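Local coordinates for tRNA (adenine-N(1)-)-methyltransferase (Thermus thermophilus, PDB 2PWY) that transfers a methyl group from S-adenosyl-L-methionine to N1 of adenosine 58 in tRNA, working as a homotetramer built from a dimer of dimers, at the interface of chains A and B. Numbering follows the deposited sequence. Chains: chain A/B, tRNA (adenine-N(1)-)-methyltransferase.

The interface of chains A and B. Residues chain A 87, 91, 222-226; chain B 86, 224-227.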
# COMPACT_ATOMS: atom_id res chain seq x y z
N ALA A 87 -11.23 -11.23 -6.24
CA ALA A 87 -10.59 -10.62 -7.40
C ALA A 87 -10.48 -11.60 -8.57
O ALA A 87 -10.70 -11.22 -9.72
CB ALA A 87 -9.22 -10.05 -7.04
N LEU A 91 -11.54 -11.03 -12.39
CA LEU A 91 -10.53 -11.11 -13.46
C LEU A 91 -10.86 -12.19 -14.49
O LEU A 91 -10.56 -12.04 -15.67
CB LEU A 91 -9.15 -11.32 -12.87
CG LEU A 91 -8.63 -10.15 -12.02
CD1 LEU A 91 -7.35 -10.59 -11.31
CD2 LEU A 91 -8.37 -8.93 -12.90
N LEU A 222 -0.92 -8.63 -10.67
CA LEU A 222 -1.32 -7.70 -9.63
C LEU A 222 -1.30 -8.27 -8.22
O LEU A 222 -1.27 -9.49 -8.04
CB LEU A 222 -2.67 -7.05 -9.95
CG LEU A 222 -3.90 -7.95 -10.04
CD1 LEU A 222 -4.49 -8.05 -8.67
CD2 LEU A 222 -4.93 -7.34 -10.99
N GLU A 223 -1.28 -7.35 -7.26
CA GLU A 223 -1.42 -7.67 -5.85
C GLU A 223 -2.69 -7.01 -5.34
O GLU A 223 -2.88 -5.79 -5.47
CB GLU A 223 -0.26 -7.08 -5.04
CG GLU A 223 1.12 -7.46 -5.47
CD GLU A 223 2.15 -6.66 -4.73
OE1 GLU A 223 3.00 -6.01 -5.38
OE2 GLU A 223 2.09 -6.64 -3.47
N VAL A 224 -3.55 -7.82 -4.74
CA VAL A 224 -4.77 -7.34 -4.11
C VAL A 224 -4.45 -7.01 -2.66
O VAL A 224 -3.83 -7.81 -1.95
CB VAL A 224 -5.91 -8.40 -4.20
CG1 VAL A 224 -7.16 -7.93 -3.48
CG2 VAL A 224 -6.24 -8.73 -5.66
N GLY A 225 -4.84 -5.81 -2.24
CA GLY A 225 -4.76 -5.43 -0.84
C GLY A 225 -6.12 -4.99 -0.35
O GLY A 225 -6.80 -4.19 -1.00
N TRP A 226 -6.51 -5.52 0.81
CA TRP A 226 -7.68 -5.00 1.53
C TRP A 226 -7.13 -4.45 2.84
O TRP A 226 -6.85 -5.19 3.80
CB TRP A 226 -8.73 -6.09 1.79
CG TRP A 226 -9.57 -6.50 0.59
CD1 TRP A 226 -9.38 -6.17 -0.72
CD2 TRP A 226 -10.73 -7.35 0.63
NE1 TRP A 226 -10.35 -6.76 -1.51
CE2 TRP A 226 -11.19 -7.48 -0.70
CE3 TRP A 226 -11.41 -8.01 1.66
CZ2 TRP A 226 -12.32 -8.26 -1.03
CZ3 TRP A 226 -12.54 -8.77 1.33
CH2 TRP A 226 -12.97 -8.89 0.00
N SER B 86 -16.31 -5.41 -6.95
CA SER B 86 -15.89 -6.80 -6.68
C SER B 86 -15.87 -7.09 -5.16
O SER B 86 -16.49 -8.05 -4.67
CB SER B 86 -14.52 -7.06 -7.34
OG SER B 86 -14.10 -8.41 -7.14
N VAL B 224 -9.67 -0.91 -0.73
CA VAL B 224 -9.24 -1.91 -1.70
C VAL B 224 -8.16 -1.34 -2.61
O VAL B 224 -8.29 -0.22 -3.12
CB VAL B 224 -10.43 -2.40 -2.55
CG1 VAL B 224 -9.97 -3.48 -3.55
CG2 VAL B 224 -11.50 -2.94 -1.65
N GLY B 225 -7.10 -2.11 -2.80
CA GLY B 225 -6.08 -1.73 -3.77
C GLY B 225 -5.79 -2.89 -4.69
O GLY B 225 -5.59 -4.02 -4.23
N TRP B 226 -5.77 -2.61 -5.99
CA TRP B 226 -5.30 -3.58 -6.98
C TRP B 226 -4.07 -2.98 -7.60
O TRP B 226 -4.15 -2.10 -8.48
CB TRP B 226 -6.36 -3.87 -8.05
CG TRP B 226 -7.49 -4.77 -7.62
CD1 TRP B 226 -7.80 -5.19 -6.35
CD2 TRP B 226 -8.49 -5.34 -8.48
NE1 TRP B 226 -8.92 -6.00 -6.37
CE2 TRP B 226 -9.36 -6.10 -7.67
CE3 TRP B 226 -8.72 -5.29 -9.86
CZ2 TRP B 226 -10.45 -6.81 -8.19
CZ3 TRP B 226 -9.83 -6.00 -10.39
CH2 TRP B 226 -10.67 -6.74 -9.55
N ARG B 227 -2.93 -3.44 -7.12
CA ARG B 227 -1.63 -2.87 -7.47
C ARG B 227 -1.10 -3.62 -8.67
O ARG B 227 -0.67 -4.77 -8.55
CB ARG B 227 -0.69 -2.99 -6.28
CG ARG B 227 0.67 -2.34 -6.46
CD ARG B 227 1.42 -2.43 -5.13
NE ARG B 227 2.83 -2.04 -5.17
CZ ARG B 227 3.26 -0.79 -5.25
NH1 ARG B 227 2.40 0.22 -5.34
NH2 ARG B 227 4.56 -0.54 -5.27
O HOH W 1 -10.96 -6.44 -4.57
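Strand 216-232 of each chain pairs antiparallel with its twin at this two-fold interface, and A:Gly225 and B:Gly225 face each other where the strands cross the axis, in a tetramer built as a dimer of dimers. Each glycine gives its N-H to the carbonyl O of the other: A:Gly225 N to B:Gly225 O and B:Gly225 N to A:Gly225 O are both 2.8 Å. Two residues along, B:Arg227 N donates to A:Glu223 O at 2.9 Å, and A:Glu223 N returns a bond to B:Arg227 O. The side chains of this pair lie side by side and point the same way; B:Arg227, with CG anti to its backbone N (chi1 -175°), stays extended as far as NE and carries that nitrogen out towards the carboxylate of A:Glu223, which is itself extended beyond CG. A:Glu223 OE1 lies at the edge of the guanidinium, in its plane, but 4.0 Å from B:Arg227 NE, a loose salt bridge in which the carboxylate and guanidinium planes are almost perpendicular (88°). On the opposite side of the paired strands, the indole of B:Trp226 lies alongside A:Val224, both methyls of the valine meeting the pyrrole part of the ring; A:Val224 CG2 is 3.9 Å from B:Trp226 CD1. A:Trp226 and B:Val224 repeat this packing across the axis. The six-membered part of the B:Trp226 indole reaches helix 82-91 of chain A, where A:Ala87 CB touches CZ2 at 3.7 Å and A:Leu91 CD2 packs more loosely near CZ3. Water 1 links the two indole N-H groups; its O lies in the ring plane at the edge of A:Trp226, 3.1 Å from A:Trp226 NE1. The same O is 2.8 Å from B:Trp226 NE1, over a more bent bond (141° at the hydrogen).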